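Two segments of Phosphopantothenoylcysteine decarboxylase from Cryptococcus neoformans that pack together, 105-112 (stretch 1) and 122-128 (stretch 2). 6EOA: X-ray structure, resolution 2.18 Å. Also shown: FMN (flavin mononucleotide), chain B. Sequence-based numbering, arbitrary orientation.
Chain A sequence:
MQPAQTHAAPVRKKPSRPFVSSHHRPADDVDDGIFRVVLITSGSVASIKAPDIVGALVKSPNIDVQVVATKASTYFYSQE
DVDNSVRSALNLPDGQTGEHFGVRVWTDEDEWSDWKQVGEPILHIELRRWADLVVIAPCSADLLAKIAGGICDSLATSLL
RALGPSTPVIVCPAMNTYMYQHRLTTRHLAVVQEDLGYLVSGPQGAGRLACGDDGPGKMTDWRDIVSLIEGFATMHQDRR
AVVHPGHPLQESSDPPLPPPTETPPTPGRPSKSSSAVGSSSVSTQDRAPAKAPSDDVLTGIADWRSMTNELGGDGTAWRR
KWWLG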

# COMPACT_ATOMS: atom_id res chain seq x y z
N VAL A 105 -18.27 -10.43 -11.23
CA VAL A 105 -17.13 -10.29 -10.35
C VAL A 105 -16.51 -8.91 -10.57
O VAL A 105 -15.85 -8.69 -11.59
CB VAL A 105 -16.07 -11.39 -10.59
CG1 VAL A 105 -14.82 -11.12 -9.79
CG2 VAL A 105 -16.65 -12.77 -10.26
N TRP A 106 -16.74 -7.99 -9.64
CA TRP A 106 -16.21 -6.63 -9.76
C TRP A 106 -14.73 -6.57 -9.38
O TRP A 106 -14.31 -7.18 -8.39
CB TRP A 106 -17.00 -5.66 -8.88
CG TRP A 106 -18.48 -5.57 -9.19
CD1 TRP A 106 -19.49 -6.20 -8.52
CD2 TRP A 106 -19.10 -4.79 -10.22
NE1 TRP A 106 -20.70 -5.88 -9.07
CE2 TRP A 106 -20.50 -5.01 -10.11
CE3 TRP A 106 -18.63 -3.94 -11.21
CZ2 TRP A 106 -21.41 -4.41 -10.98
CZ3 TRP A 106 -19.53 -3.34 -12.07
CH2 TRP A 106 -20.91 -3.57 -11.94
N THR A 107 -13.96 -5.81 -10.15
CA THR A 107 -12.54 -5.58 -9.86
C THR A 107 -12.24 -4.08 -9.76
O THR A 107 -13.12 -3.25 -10.04
CB THR A 107 -11.63 -6.20 -10.93
OG1 THR A 107 -11.88 -5.57 -12.19
CG2 THR A 107 -11.91 -7.70 -11.07
N ASP A 108 -11.02 -3.73 -9.35
CA ASP A 108 -10.61 -2.33 -9.23
C ASP A 108 -10.78 -1.57 -10.54
O ASP A 108 -11.18 -0.41 -10.55
CB ASP A 108 -9.14 -2.23 -8.78
CG ASP A 108 -8.92 -2.75 -7.37
OD1 ASP A 108 -9.87 -2.69 -6.56
OD2 ASP A 108 -7.80 -3.21 -7.07
N GLU A 109 -10.49 -2.25 -11.65
CA GLU A 109 -10.57 -1.67 -12.99
C GLU A 109 -11.96 -1.09 -13.28
O GLU A 109 -12.08 -0.02 -13.88
CB GLU A 109 -10.21 -2.71 -14.05
CG GLU A 109 -8.71 -2.97 -14.22
CD GLU A 109 -8.07 -3.59 -12.98
OE1 GLU A 109 -7.10 -3.00 -12.46
OE2 GLU A 109 -8.55 -4.65 -12.52
N ASP A 110 -13.00 -1.81 -12.87
CA ASP A 110 -14.38 -1.39 -13.15
C ASP A 110 -14.71 -0.04 -12.52
O ASP A 110 -15.52 0.71 -13.04
CB ASP A 110 -15.38 -2.44 -12.64
CG ASP A 110 -15.18 -3.79 -13.28
OD1 ASP A 110 -15.00 -3.86 -14.52
OD2 ASP A 110 -15.18 -4.80 -12.54
N GLU A 111 -14.07 0.25 -11.39
CA GLU A 111 -14.40 1.45 -10.64
C GLU A 111 -13.92 2.71 -11.34
O GLU A 111 -14.50 3.78 -11.16
CB GLU A 111 -13.80 1.37 -9.24
CG GLU A 111 -14.50 2.25 -8.22
CD GLU A 111 -13.95 2.08 -6.83
OE1 GLU A 111 -12.86 1.50 -6.68
OE2 GLU A 111 -14.62 2.53 -5.87
N TRP A 112 -12.87 2.59 -12.14
CA TRP A 112 -12.30 3.75 -12.82
C TRP A 112 -12.69 3.81 -14.29
O TRP A 112 -11.98 4.39 -15.11
CB TRP A 112 -10.78 3.74 -12.67
CG TRP A 112 -10.36 3.82 -11.23
CD1 TRP A 112 -9.87 2.81 -10.45
CD2 TRP A 112 -10.41 4.98 -10.39
NE1 TRP A 112 -9.61 3.27 -9.19
CE2 TRP A 112 -9.94 4.60 -9.12
CE3 TRP A 112 -10.81 6.31 -10.60
CZ2 TRP A 112 -9.85 5.50 -8.06
CZ3 TRP A 112 -10.72 7.19 -9.54
CH2 TRP A 112 -10.24 6.79 -8.29
N ILE A 122 -20.52 6.25 -8.21
CA ILE A 122 -19.26 5.64 -7.81
C ILE A 122 -19.52 4.22 -7.35
O ILE A 122 -20.39 3.99 -6.52
CB ILE A 122 -18.58 6.44 -6.68
CG1 ILE A 122 -18.46 7.91 -7.08
CG2 ILE A 122 -17.23 5.84 -6.34
CD1 ILE A 122 -18.07 8.83 -5.93
N LEU A 123 -18.76 3.27 -7.89
CA LEU A 123 -19.07 1.85 -7.70
C LEU A 123 -19.11 1.42 -6.23
O LEU A 123 -20.06 0.77 -5.80
CB LEU A 123 -18.07 0.98 -8.46
CG LEU A 123 -18.32 -0.53 -8.36
CD1 LEU A 123 -19.74 -0.88 -8.81
CD2 LEU A 123 -17.29 -1.31 -9.17
N HIS A 124 -18.09 1.78 -5.45
CA HIS A 124 -18.02 1.31 -4.07
C HIS A 124 -19.11 1.96 -3.21
O HIS A 124 -19.47 1.45 -2.16
CB HIS A 124 -16.63 1.55 -3.46
CG HIS A 124 -16.29 2.99 -3.24
ND1 HIS A 124 -15.46 3.70 -4.08
CD2 HIS A 124 -16.65 3.86 -2.26
CE1 HIS A 124 -15.32 4.94 -3.63
NE2 HIS A 124 -16.04 5.06 -2.53
N ILE A 125 -19.64 3.09 -3.68
CA ILE A 125 -20.79 3.72 -3.03
C ILE A 125 -22.06 2.95 -3.36
O ILE A 125 -22.87 2.66 -2.48
CB ILE A 125 -20.95 5.20 -3.45
CG1 ILE A 125 -19.75 6.02 -2.99
CG2 ILE A 125 -22.24 5.78 -2.88
CD1 ILE A 125 -19.47 5.94 -1.50
N GLU A 126 -22.22 2.60 -4.63
CA GLU A 126 -23.38 1.82 -5.07
C GLU A 126 -23.44 0.46 -4.37
O GLU A 126 -24.51 -0.01 -4.00
CB GLU A 126 -23.34 1.61 -6.59
CG GLU A 126 -23.28 2.89 -7.40
CD GLU A 126 -24.52 3.75 -7.23
OE1 GLU A 126 -25.41 3.69 -8.10
OE2 GLU A 126 -24.59 4.51 -6.23
N LEU A 127 -22.27 -0.15 -4.18
CA LEU A 127 -22.19 -1.46 -3.53
C LEU A 127 -22.51 -1.37 -2.04
O LEU A 127 -23.12 -2.27 -1.47
CB LEU A 127 -20.81 -2.07 -3.74
CG LEU A 127 -20.56 -2.71 -5.12
CD1 LEU A 127 -19.09 -2.98 -5.33
CD2 LEU A 127 -21.37 -4.00 -5.25
N ARG A 128 -22.09 -0.27 -1.41
CA ARG A 128 -22.38 -0.04 -0.00
C ARG A 128 -23.88 0.09 0.25
O ARG A 128 -24.41 -0.45 1.22
CB ARG A 128 -21.67 1.21 0.50
CG ARG A 128 -22.17 1.66 1.87
CD ARG A 128 -21.98 3.14 2.06
NE ARG A 128 -23.03 3.94 1.45
CZ ARG A 128 -22.94 5.26 1.28
NH1 ARG A 128 -21.84 5.90 1.65
NH2 ARG A 128 -23.95 5.93 0.72
N1 FMN B . -11.91 8.79 -1.63
C2 FMN B . -12.00 9.84 -0.73
O2 FMN B . -11.40 9.77 0.35
N3 FMN B . -12.76 10.95 -1.04
C4 FMN B . -13.44 11.02 -2.25
O4 FMN B . -14.11 12.01 -2.51
C4A FMN B . -13.35 9.96 -3.15
N5 FMN B . -14.02 10.02 -4.36
C5A FMN B . -13.92 8.97 -5.26
C6 FMN B . -14.58 9.02 -6.48
C7 FMN B . -14.48 7.96 -7.38
C7M FMN B . -15.21 8.02 -8.69
C8 FMN B . -13.71 6.85 -7.05
C8M FMN B . -13.59 5.70 -8.01
C9 FMN B . -13.05 6.80 -5.84
C9A FMN B . -13.15 7.85 -4.93
N10 FMN B . -12.48 7.80 -3.72
C10 FMN B . -12.58 8.85 -2.83
C1' FMN B . -11.65 6.60 -3.37
C2' FMN B . -10.18 6.86 -3.71
O2' FMN B . -10.06 7.46 -4.99
C3' FMN B . -9.39 5.57 -3.67
O3' FMN B . -9.34 5.13 -2.33
C4' FMN B . -7.98 5.78 -4.21
O4' FMN B . -7.36 4.53 -4.45
C5' FMN B . -7.16 6.59 -3.22
O5' FMN B . -5.95 6.98 -3.83
P FMN B . -5.11 8.23 -3.23
O1P FMN B . -4.42 7.78 -1.96
O2P FMN B . -6.01 9.40 -2.92
O3P FMN B . -4.09 8.64 -4.26

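Ile 122 sits at the N-cap position, right before the helix that forms the rest of stretch 2. The backbone Ile 122 O accepts a hydrogen bond from Glu 126 N at 3.0 Å. Its one contact with stretch 1 is marginal: Ile 122 CG2 lies 4.2 Å from Glu 111 OE2. The side chain also packs on the flavin, with Ile 122 CD1 3.5 Å from FMN C6.

Leu 123 is the centre of the contact and has the largest area covered by the other stretch. Its CA-to-CB bond points toward stretch 1. Leu 123 CD1 lies over one face of the Trp 106 ring, 4.0 Å from the centroid of the six-membered ring and 9° off the ring normal. This is a CH-pi contact. Leu 123 CD2 packs 3.6 Å from Trp 106 CE3 and also lies 4.1 Å from Asp 110 CB. Leu 123 CB lies 3.8 Å from Glu 111 CG. The aliphatic part of the glutamate thus adds to the apolar packing.

Asp 110 is tied into its own stretch. Thr 107 N donates to Asp 110 OD2 at 2.9 Å and a nearly straight 172°, which links the side chain to the start of the turn.

The CA-to-CB bond of His 124 points sideways. Glu 111, extended with chi1 and chi2 both t, brings OE2 to the edge of the imidazole. The modelled distance from Glu 111 OE2 to His 124 ND1 is 2.3 Å, too short to be read as a hydrogen bond. Both residues also touch the flavin: His 124 CE1 is 3.7 Å from FMN C9, and Glu 111 CG is 3.6 Å from FMN C8M.

Ile 125 and Glu 126 make no contact with stretch 1. Leu 127 comes one turn after Leu 123, and its CA-to-CB bond again points toward stretch 1. Leu 127 CD2 approaches Trp 106 NE1 at 4.3 Å, obliquely to the ring. Arg 128 is out of reach.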